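Local coordinates for protein putative Zn-dependent Alcohol Dehydrogenase (Rhodobacter sphaeroides, PDB 3IV6) that binds S-adenosylmethionine in a Rossmann-like fold and is probably a SAM-dependent methyltransferase, although it is named a putative zinc-dependent alcohol dehydrogenase, at residues Ala28-Phe39 and Phe113-Asn121; Ala128-Leu136 and Leu225-Arg234. All blocks are in the same frame, centred on the assembly; numbering follows the deposited sequence.

Contact 1. Residues Ala28-Phe39 and Phe113-Asn121; sequences AARPSDRENDIF and FVLNDRLIN. With SAM (S-adenosylmethionine), chain E.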
loop_
_atom_site.group_PDB
_atom_site.type_symbol
_atom_site.label_atom_id
_atom_site.label_comp_id
_atom_site.label_asym_id
_atom_site.label_seq_id
_atom_site.Cartn_x
_atom_site.Cartn_y
_atom_site.Cartn_z
ATOM N N ALA A 28 -3.829 -8.236 -11.651
ATOM C CA ALA A 28 -4.898 -7.699 -10.787
ATOM C C ALA A 28 -4.363 -7.079 -9.496
ATOM O O ALA A 28 -5.121 -6.655 -8.638
ATOM C CB ALA A 28 -5.968 -8.773 -10.476
ATOM N N ALA A 29 -3.055 -7.045 -9.340
ATOM C CA ALA A 29 -2.502 -6.564 -8.090
ATOM C C ALA A 29 -2.218 -5.066 -8.223
ATOM O O ALA A 29 -1.774 -4.421 -7.283
ATOM C CB ALA A 29 -1.240 -7.359 -7.721
ATOM N N ARG A 30 -2.455 -4.526 -9.410
ATOM C CA ARG A 30 -2.386 -3.087 -9.614
ATOM C C ARG A 30 -3.724 -2.576 -10.107
ATOM O O ARG A 30 -4.548 -3.359 -10.569
ATOM C CB ARG A 30 -1.308 -2.732 -10.619
ATOM C CG ARG A 30 -1.499 -3.317 -11.951
ATOM C CD ARG A 30 -0.709 -2.504 -12.952
ATOM N NE ARG A 30 -0.602 -3.127 -14.269
ATOM C CZ ARG A 30 0.147 -4.201 -14.529
ATOM N NH1 ARG A 30 0.834 -4.783 -13.536
ATOM N NH2 ARG A 30 0.190 -4.704 -15.777
ATOM N N PRO A 31 -3.956 -1.262 -10.020
ATOM C CA PRO A 31 -5.247 -0.808 -10.559
ATOM C C PRO A 31 -5.356 -1.049 -12.054
ATOM O O PRO A 31 -4.384 -0.948 -12.763
ATOM C CB PRO A 31 -5.272 0.688 -10.229
ATOM C CG PRO A 31 -4.216 0.866 -9.156
ATOM C CD PRO A 31 -3.196 -0.177 -9.371
ATOM N N SER A 32 -6.540 -1.401 -12.523
ATOM C CA SER A 32 -6.852 -1.373 -13.969
ATOM C C SER A 32 -6.915 0.059 -14.580
ATOM O O SER A 32 -6.820 1.077 -13.868
ATOM C CB SER A 32 -8.191 -2.034 -14.182
ATOM O OG SER A 32 -9.150 -1.289 -13.452
ATOM N N ASP A 33 -7.089 0.154 -15.892
ATOM C CA ASP A 33 -7.304 1.477 -16.487
ATOM C C ASP A 33 -8.475 2.215 -15.796
ATOM O O ASP A 33 -8.309 3.339 -15.300
ATOM C CB ASP A 33 -7.532 1.399 -17.998
ATOM C CG ASP A 33 -6.293 0.943 -18.775
ATOM O OD1 ASP A 33 -5.197 0.776 -18.178
ATOM O OD2 ASP A 33 -6.440 0.746 -20.006
ATOM N N ARG A 34 -9.635 1.567 -15.724
ATOM C CA ARG A 34 -10.791 2.187 -15.126
ATOM C C ARG A 34 -10.521 2.730 -13.739
ATOM O O ARG A 34 -11.018 3.833 -13.354
ATOM C CB ARG A 34 -11.919 1.172 -15.027
ATOM C CG ARG A 34 -13.154 1.623 -15.709
ATOM C CD ARG A 34 -13.027 1.421 -17.236
ATOM N NE ARG A 34 -13.420 2.635 -17.923
ATOM C CZ ARG A 34 -13.701 2.696 -19.209
ATOM N NH1 ARG A 34 -14.035 3.856 -19.746
ATOM N NH2 ARG A 34 -13.653 1.598 -19.938
ATOM N N GLU A 35 -9.773 1.925 -12.975
ATOM C CA GLU A 35 -9.497 2.242 -11.582
ATOM C C GLU A 35 -8.494 3.397 -11.424
ATOM O O GLU A 35 -8.633 4.216 -10.516
ATOM C CB GLU A 35 -9.042 0.995 -10.854
ATOM C CG GLU A 35 -10.148 0.002 -10.706
ATOM C CD GLU A 35 -9.706 -1.309 -10.108
ATOM O OE1 GLU A 35 -8.511 -1.690 -10.233
ATOM O OE2 GLU A 35 -10.587 -1.960 -9.522
ATOM N N ASN A 36 -7.491 3.451 -12.302
ATOM C CA ASN A 36 -6.629 4.615 -12.384
ATOM C C ASN A 36 -7.484 5.881 -12.522
ATOM O O ASN A 36 -7.309 6.848 -11.782
ATOM C CB ASN A 36 -5.662 4.506 -13.566
ATOM C CG ASN A 36 -4.540 3.497 -13.328
ATOM O OD1 ASN A 36 -4.290 3.071 -12.206
ATOM N ND2 ASN A 36 -3.861 3.125 -14.386
ATOM N N ASP A 37 -8.442 5.838 -13.446
ATOM C CA ASP A 37 -9.402 6.909 -13.640
ATOM C C ASP A 37 -10.224 7.282 -12.388
ATOM O O ASP A 37 -10.401 8.462 -12.076
ATOM C CB ASP A 37 -10.293 6.571 -14.825
ATOM C CG ASP A 37 -9.528 6.560 -16.133
ATOM O OD1 ASP A 37 -8.325 6.936 -16.118
ATOM O OD2 ASP A 37 -10.114 6.175 -17.177
ATOM N N ILE A 38 -10.728 6.296 -11.667
ATOM C CA ILE A 38 -11.478 6.583 -10.457
ATOM C C ILE A 38 -10.629 7.251 -9.370
ATOM O O ILE A 38 -11.110 8.097 -8.625
ATOM C CB ILE A 38 -12.111 5.298 -9.919
ATOM C CG1 ILE A 38 -13.191 4.813 -10.878
ATOM C CG2 ILE A 38 -12.654 5.480 -8.498
ATOM C CD1 ILE A 38 -13.539 3.342 -10.701
ATOM N N PHE A 39 -9.366 6.844 -9.284
ATOM C CA PHE A 39 -8.381 7.389 -8.348
ATOM C C PHE A 39 -8.157 8.873 -8.636
ATOM O O PHE A 39 -7.687 9.624 -7.791
ATOM C CB PHE A 39 -7.033 6.624 -8.482
ATOM C CG PHE A 39 -6.814 5.578 -7.410
ATOM C CD1 PHE A 39 -6.915 4.234 -7.706
ATOM C CD2 PHE A 39 -6.550 5.953 -6.093
ATOM C CE1 PHE A 39 -6.734 3.285 -6.723
ATOM C CE2 PHE A 39 -6.369 5.004 -5.098
ATOM C CZ PHE A 39 -6.467 3.659 -5.411
ATOM N N PHE A 113 -3.949 16.186 -3.048
ATOM C CA PHE A 113 -4.354 14.784 -3.018
ATOM C C PHE A 113 -3.227 13.835 -2.654
ATOM O O PHE A 113 -2.095 13.983 -3.115
ATOM C CB PHE A 113 -4.936 14.361 -4.361
ATOM C CG PHE A 113 -6.182 15.095 -4.734
ATOM C CD1 PHE A 113 -7.414 14.648 -4.297
ATOM C CD2 PHE A 113 -6.122 16.238 -5.521
ATOM C CE1 PHE A 113 -8.568 15.325 -4.644
ATOM C CE2 PHE A 113 -7.254 16.917 -5.865
ATOM C CZ PHE A 113 -8.484 16.465 -5.433
ATOM N N VAL A 114 -3.548 12.857 -1.811
ATOM C CA VAL A 114 -2.631 11.748 -1.581
ATOM C C VAL A 114 -3.346 10.486 -2.016
ATOM O O VAL A 114 -4.432 10.158 -1.517
ATOM C CB VAL A 114 -2.207 11.639 -0.104
ATOM C CG1 VAL A 114 -1.732 10.199 0.239
ATOM C CG2 VAL A 114 -1.131 12.661 0.230
ATOM N N LEU A 115 -2.760 9.802 -2.984
ATOM C CA LEU A 115 -3.296 8.530 -3.479
ATOM C C LEU A 115 -2.414 7.314 -3.091
ATOM O O LEU A 115 -1.180 7.397 -3.068
ATOM C CB LEU A 115 -3.470 8.585 -4.999
ATOM C CG LEU A 115 -3.878 9.930 -5.589
ATOM C CD1 LEU A 115 -3.814 9.874 -7.091
ATOM C CD2 LEU A 115 -5.234 10.394 -5.104
ATOM N N ASN A 116 -3.051 6.196 -2.754
ATOM C CA ASN A 116 -2.351 4.909 -2.769
ATOM C C ASN A 116 -3.281 3.724 -2.974
ATOM O O ASN A 116 -4.440 3.748 -2.519
ATOM C CB ASN A 116 -1.476 4.724 -1.523
ATOM C CG ASN A 116 -2.231 4.981 -0.217
ATOM O OD1 ASN A 116 -2.199 6.085 0.322
ATOM N ND2 ASN A 116 -2.867 3.944 0.314
ATOM N N ASP A 117 -2.783 2.714 -3.688
ATOM C CA ASP A 117 -3.566 1.520 -3.987
ATOM C C ASP A 117 -3.110 0.299 -3.201
ATOM O O ASP A 117 -2.085 -0.292 -3.529
ATOM C CB ASP A 117 -3.507 1.185 -5.475
ATOM C CG ASP A 117 -4.362 -0.042 -5.836
ATOM O OD1 ASP A 117 -5.464 -0.226 -5.259
ATOM O OD2 ASP A 117 -3.943 -0.811 -6.722
ATOM N N ARG A 118 -3.884 -0.083 -2.189
ATOM C CA ARG A 118 -3.657 -1.318 -1.441
ATOM C C ARG A 118 -2.335 -1.324 -0.658
ATOM O O ARG A 118 -1.730 -2.376 -0.389
ATOM C CB ARG A 118 -3.795 -2.519 -2.363
ATOM C CG ARG A 118 -5.247 -2.884 -2.636
ATOM C CD ARG A 118 -5.403 -3.955 -3.724
ATOM N NE ARG A 118 -5.273 -3.475 -5.096
ATOM C CZ ARG A 118 -5.278 -4.286 -6.164
ATOM N NH1 ARG A 118 -5.401 -5.585 -5.975
ATOM N NH2 ARG A 118 -5.153 -3.821 -7.419
ATOM N N LEU A 119 -1.916 -0.133 -0.254
ATOM C CA LEU A 119 -0.689 0.057 0.503
ATOM C C LEU A 119 -0.930 -0.294 1.966
ATOM O O LEU A 119 -0.050 -0.734 2.671
ATOM C CB LEU A 119 -0.293 1.516 0.401
ATOM C CG LEU A 119 0.749 1.984 1.387
ATOM C CD1 LEU A 119 2.051 1.227 1.136
ATOM C CD2 LEU A 119 0.926 3.489 1.287
ATOM N N ILE A 120 -2.157 -0.102 2.411
ATOM C CA ILE A 120 -2.530 -0.334 3.789
ATOM C C ILE A 120 -2.473 -1.830 4.076
ATOM O O ILE A 120 -2.330 -2.249 5.217
ATOM C CB ILE A 120 -3.935 0.287 4.087
ATOM C CG1 ILE A 120 -3.828 1.795 4.335
ATOM C CG2 ILE A 120 -4.599 -0.340 5.333
ATOM C CD1 ILE A 120 -5.086 2.499 3.958
ATOM N N ASN A 121 -2.565 -2.632 3.022
ATOM C CA ASN A 121 -2.562 -4.073 3.167
ATOM C C ASN A 121 -1.122 -4.531 3.510
ATOM O O ASN A 121 -0.901 -5.647 3.989
ATOM C CB ASN A 121 -3.055 -4.706 1.868
ATOM C CG ASN A 121 -4.576 -4.627 1.702
ATOM O OD1 ASN A 121 -5.096 -3.870 0.867
ATOM N ND2 ASN A 121 -5.290 -5.424 2.485
HETATM N N SAM E . 2.058 -2.371 -5.117
HETATM C CA SAM E . 0.615 -2.475 -5.235
HETATM C C SAM E . 0.083 -1.523 -6.284
HETATM O O SAM E . 0.802 -0.749 -6.931
HETATM O OXT SAM E . -1.109 -1.574 -6.483
HETATM C CB SAM E . -0.067 -2.297 -3.884
HETATM C CG SAM E . 0.862 -2.322 -2.663
HETATM S SD SAM E . 1.751 -0.782 -2.268
HETATM C CE SAM E . 1.346 0.313 -3.658
HETATM C "C5'" SAM E . 3.508 -1.254 -2.448
HETATM C "C4'" SAM E . 4.522 -0.161 -2.765
HETATM O "O4'" SAM E . 4.591 0.754 -1.684
HETATM C "C3'" SAM E . 5.934 -0.694 -2.928
HETATM O "O3'" SAM E . 6.543 0.078 -3.938
HETATM C "C2'" SAM E . 6.626 -0.367 -1.622
HETATM O "O2'" SAM E . 7.990 -0.056 -1.813
HETATM C "C1'" SAM E . 5.882 0.861 -1.131
HETATM N N9 SAM E . 5.780 0.884 0.334
HETATM C C8 SAM E . 5.398 -0.159 1.137
HETATM N N7 SAM E . 5.453 0.245 2.435
HETATM C C5 SAM E . 5.866 1.543 2.486
HETATM C C6 SAM E . 6.086 2.434 3.553
HETATM N N6 SAM E . 5.909 2.088 4.831
HETATM N N1 SAM E . 6.526 3.701 3.262
HETATM C C2 SAM E . 6.754 4.060 1.940
HETATM N N3 SAM E . 6.528 3.204 0.888
HETATM C C4 SAM E . 6.088 1.953 1.158
#

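Contact 2. Residues Ala128-Leu136 and Leu225-Arg234; sequences ARRACLGML and LLSHDVVNAR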
loop_
_atom_site.group_PDB
_atom_site.type_symbol
_atom_site.label_atom_id
_atom_site.label_comp_id
_atom_site.label_asym_id
_atom_site.label_seq_id
_atom_site.Cartn_x
_atom_site.Cartn_y
_atom_site.Cartn_z
ATOM N N ALA A 128 -0.514 0.796 10.052
ATOM C CA ALA A 128 -1.533 1.473 9.258
ATOM C C ALA A 128 -2.056 2.742 9.919
ATOM O O ALA A 128 -2.320 3.734 9.228
ATOM C CB ALA A 128 -2.690 0.531 8.881
ATOM N N ARG A 129 -2.205 2.734 11.242
ATOM C CA ARG A 129 -2.606 3.962 11.946
ATOM C C ARG A 129 -1.586 5.074 11.686
ATOM O O ARG A 129 -1.931 6.118 11.175
ATOM C CB ARG A 129 -2.794 3.741 13.452
ATOM C CG ARG A 129 -3.926 2.843 13.804
ATOM C CD ARG A 129 -3.820 2.435 15.221
ATOM N NE ARG A 129 -4.814 1.425 15.588
ATOM C CZ ARG A 129 -4.671 0.589 16.612
ATOM N NH1 ARG A 129 -3.568 0.653 17.364
ATOM N NH2 ARG A 129 -5.610 -0.313 16.880
ATOM N N ARG A 130 -0.318 4.831 12.006
ATOM C CA ARG A 130 0.735 5.794 11.687
ATOM C C ARG A 130 0.717 6.266 10.212
ATOM O O ARG A 130 0.886 7.452 9.920
ATOM C CB ARG A 130 2.104 5.226 12.082
ATOM C CG ARG A 130 2.397 5.323 13.567
ATOM C CD ARG A 130 3.849 4.990 13.874
ATOM N NE ARG A 130 4.091 3.551 13.794
ATOM C CZ ARG A 130 4.965 2.966 12.980
ATOM N NH1 ARG A 130 5.729 3.683 12.152
ATOM N NH2 ARG A 130 5.078 1.649 13.014
ATOM N N ALA A 131 0.527 5.333 9.289
ATOM C CA ALA A 131 0.459 5.683 7.878
ATOM C C ALA A 131 -0.649 6.696 7.588
ATOM O O ALA A 131 -0.390 7.725 6.973
ATOM C CB ALA A 131 0.283 4.441 7.017
ATOM N N CYS A 132 -1.869 6.414 8.035
ATOM C CA CYS A 132 -3.011 7.292 7.744
ATOM C C CYS A 132 -2.765 8.695 8.237
ATOM O O CYS A 132 -2.958 9.633 7.495
ATOM C CB CYS A 132 -4.335 6.709 8.280
ATOM S SG CYS A 132 -4.743 5.165 7.370
ATOM N N LEU A 133 -2.306 8.831 9.480
ATOM C CA LEU A 133 -1.764 10.096 10.000
ATOM C C LEU A 133 -0.757 10.776 9.029
ATOM O O LEU A 133 -0.875 11.955 8.732
ATOM C CB LEU A 133 -1.131 9.874 11.379
ATOM C CG LEU A 133 -0.938 11.081 12.308
ATOM C CD1 LEU A 133 -2.167 11.990 12.343
ATOM C CD2 LEU A 133 -0.609 10.617 13.702
ATOM N N GLY A 134 0.212 10.022 8.524
ATOM C CA GLY A 134 1.120 10.547 7.542
ATOM C C GLY A 134 0.432 11.067 6.285
ATOM O O GLY A 134 0.824 12.086 5.727
HETATM N N MSE A 135 -0.572 10.363 5.793
HETATM C CA MSE A 135 -1.227 10.797 4.573
HETATM C C MSE A 135 -1.977 12.119 4.833
HETATM O O MSE A 135 -1.969 13.061 4.014
HETATM C CB MSE A 135 -2.187 9.726 4.085
HETATM C CG MSE A 135 -1.562 8.404 3.715
HETATM SE SE MSE A 135 -2.868 6.941 3.455
HETATM C CE MSE A 135 -1.682 5.415 3.726
ATOM N N LEU A 136 -2.622 12.168 5.987
ATOM C CA LEU A 136 -3.349 13.337 6.434
ATOM C C LEU A 136 -2.409 14.519 6.649
ATOM O O LEU A 136 -2.715 15.670 6.324
ATOM C CB LEU A 136 -4.071 12.981 7.732
ATOM C CG LEU A 136 -5.380 12.239 7.459
ATOM C CD1 LEU A 136 -6.053 11.851 8.741
ATOM C CD2 LEU A 136 -6.254 13.127 6.608
ATOM N N LEU A 225 -9.952 1.746 12.054
ATOM C CA LEU A 225 -8.630 2.330 11.914
ATOM C C LEU A 225 -8.666 3.850 11.759
ATOM O O LEU A 225 -7.923 4.567 12.428
ATOM C CB LEU A 225 -7.961 1.702 10.695
ATOM C CG LEU A 225 -6.682 2.284 10.144
ATOM C CD1 LEU A 225 -5.610 1.887 11.066
ATOM C CD2 LEU A 225 -6.491 1.629 8.835
ATOM N N LEU A 226 -9.529 4.318 10.865
ATOM C CA LEU A 226 -9.718 5.735 10.573
ATOM C C LEU A 226 -10.257 6.562 11.725
ATOM O O LEU A 226 -9.972 7.758 11.789
ATOM C CB LEU A 226 -10.657 5.901 9.383
ATOM C CG LEU A 226 -10.190 5.417 8.000
ATOM C CD1 LEU A 226 -11.288 5.632 7.000
ATOM C CD2 LEU A 226 -8.894 6.098 7.515
ATOM N N SER A 227 -11.015 5.922 12.625
ATOM C CA SER A 227 -11.610 6.562 13.813
ATOM C C SER A 227 -10.786 6.377 15.070
ATOM O O SER A 227 -11.171 6.829 16.149
ATOM C CB SER A 227 -12.989 5.978 14.096
ATOM O OG SER A 227 -12.922 4.615 14.504
ATOM N N HIS A 228 -9.668 5.677 14.943
ATOM C CA HIS A 228 -8.795 5.390 16.077
ATOM C C HIS A 228 -8.141 6.663 16.606
ATOM O O HIS A 228 -7.738 7.550 15.833
ATOM C CB HIS A 228 -7.713 4.385 15.655
ATOM C CG HIS A 228 -6.950 3.811 16.805
ATOM N ND1 HIS A 228 -5.907 4.478 17.418
ATOM C CD2 HIS A 228 -7.089 2.634 17.465
ATOM C CE1 HIS A 228 -5.442 3.737 18.406
ATOM N NE2 HIS A 228 -6.144 2.618 18.460
ATOM N N ASP A 229 -8.028 6.739 17.928
ATOM C CA ASP A 229 -7.387 7.875 18.612
ATOM C C ASP A 229 -6.037 8.303 18.022
ATOM O O ASP A 229 -5.716 9.481 18.038
ATOM C CB ASP A 229 -7.227 7.595 20.117
ATOM C CG ASP A 229 -8.559 7.300 20.808
ATOM O OD1 ASP A 229 -9.589 7.852 20.354
ATOM O OD2 ASP A 229 -8.572 6.533 21.809
ATOM N N VAL A 230 -5.250 7.359 17.513
ATOM C CA VAL A 230 -3.934 7.695 16.983
ATOM C C VAL A 230 -4.052 8.526 15.710
ATOM O O VAL A 230 -3.235 9.441 15.460
ATOM C CB VAL A 230 -3.074 6.427 16.728
ATOM C CG1 VAL A 230 -1.814 6.746 15.891
ATOM C CG2 VAL A 230 -2.672 5.831 18.003
ATOM N N VAL A 231 -5.078 8.212 14.914
ATOM C CA VAL A 231 -5.292 8.896 13.643
ATOM C C VAL A 231 -6.074 10.193 13.816
ATOM O O VAL A 231 -6.056 11.057 12.947
ATOM C CB VAL A 231 -5.973 7.980 12.593
ATOM C CG1 VAL A 231 -6.048 8.680 11.236
ATOM C CG2 VAL A 231 -5.209 6.671 12.465
ATOM N N ASN A 232 -6.754 10.334 14.943
ATOM C CA ASN A 232 -7.501 11.554 15.200
ATOM C C ASN A 232 -6.817 12.419 16.237
ATOM O O ASN A 232 -7.372 13.410 16.741
ATOM C CB ASN A 232 -8.922 11.216 15.601
ATOM C CG ASN A 232 -9.698 10.668 14.450
ATOM O OD1 ASN A 232 -10.365 11.415 13.726
ATOM N ND2 ASN A 232 -9.564 9.359 14.223
ATOM N N ALA A 233 -5.580 12.042 16.516
ATOM C CA ALA A 233 -4.800 12.695 17.542
ATOM C C ALA A 233 -4.556 14.146 17.161
ATOM O O ALA A 233 -4.286 14.977 18.032
ATOM C CB ALA A 233 -3.476 11.959 17.776
ATOM N N ARG A 234 -4.649 14.464 15.872
ATOM C CA ARG A 234 -4.356 15.830 15.453
ATOM C C ARG A 234 -5.511 16.466 14.682
ATOM O O ARG A 234 -5.302 17.184 13.715
ATOM C CB ARG A 234 -3.004 15.921 14.718
ATOM C CG ARG A 234 -1.829 15.287 15.520
ATOM C CD ARG A 234 -0.433 15.888 15.229
ATOM N NE ARG A 234 0.359 15.163 14.219
ATOM C CZ ARG A 234 1.434 14.404 14.475
ATOM N NH1 ARG A 234 1.870 14.234 15.721
ATOM N NH2 ARG A 234 2.084 13.810 13.476
#

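Contact 1. Residues Ala28-Phe39 and Phe113-Asn121
Ala-28 offers its carbonyl to the end of Arg-118: NH1 reaches Ala-28 O at 2.9 Å and lies in the carbonyl plane, while NH2 reaches the same Ala-28 O at 3.1 Å from above that plane. Both nitrogens therefore grip one oxygen end-on. The bend in the arginine chain at chi3 (-79°) turns the guanidinium back beside Asp-117, where Arg-118 NE bonds Asp-117 OD1 at 3.3 Å in a salt bridge. One face of the guanidinium lies under Ala-29 O, and Arg-30 O sits at its edge. Ala-29, Arg-30 and Pro-31 also line the S-adenosylmethionine pocket with Asp-117 and Arg-118, near the methionine end of the ligand. Pro-31 lies beside Asp-117, though the close approach of its CD to OD2 is doubtful; Ser-147 gives OD1 of that aspartate a further hydrogen bond. Next, Ser-32 and Glu-35 form a capping box at the start of helix 33-39, with Ser-32 N on Glu-35 OE1 at 3.0 Å and a weak return bond. Further along, Phe-39 CD2 lies 4.2 Å from Leu-115 CB. Phe-39 CZ comes within 3.9 Å of Asp-117 CB. The helix thus runs nearly antiparallel to strand 113-117, their axes at 154°, on the side where Phe-39 also touches Leu-59 of helix 57-65 and Leu-115 packs on Val-49 of strand 48-52.

Contact 2. Residues Ala128-Leu136 and Leu225-Arg234
Arg-129 and His-228 stack where the helix of a beta-alpha-beta crossover, 125-139 between the parallel strands 113-117 and 143-149, meets the turn leaving helix 219-226. The guanidinium lies flat on one face of the imidazole, centres 3.5 Å apart and planes 17° from parallel, a cation-pi arrangement without a hydrogen bond. Extended from CG to NE, the arginine chain also lays CD over the same ring, 3.7 Å from its centroid, as a CH-pi contact. The ring's ND1 accepts Val-230 N at 3.0 Å along a nearly straight line (172°), which fixes its rotation and suggests a neutral imidazole, a suitable partner for the cation. With an alanine here instead of His-228, the Arg-129 guanidinium is likely to lose the flat surface it lies on and be left to turn, and Val-230 N to lose its acceptor.

The apolar packing runs along the helix beside this stack. Leu-225 reaches Ala-128 CB and the arginine stem with CD1. Cys-132 has SG near both Leu-225 and Leu-226, while Cys-132 CB meets CG1 of Val-231 at 3.9 Å; that same methyl touches Leu-136 CD1. Leu-133 lies against the backbone of Val-230 and Val-231, its CD2 below a face of the poorly ordered Arg-234 guanidinium.

Polar bonds within 225-234 hold the turn itself: Asn-232 ND2 donates to Leu-226 O at 2.9 Å and to His-228 O at 3.0 Å.

From the N terminus, the chain passes through the first segment of contact 1, residues 28-39, which include helix 33-39, then lays down strands 48-52, 69-74 and 93-96 before strand 113-117 returns to close that loop. Contact 2 opens only afterwards: residues 128-136 lie on the helix that follows this strand, and the 88 intervening residues lead through strand 143-149 and the three-stranded antiparallel sheet to 225-234. The two loops are thus in series, neither nested nor crossed. They meet across strand 113-117, whose alternate side chains face helix 33-39 and helix 125-139, Met-135 resting on Val-114 and Asn-116. Beyond contact 2 the chain enters the antiparallel strands 237-244 and 251-258 of the main sheet.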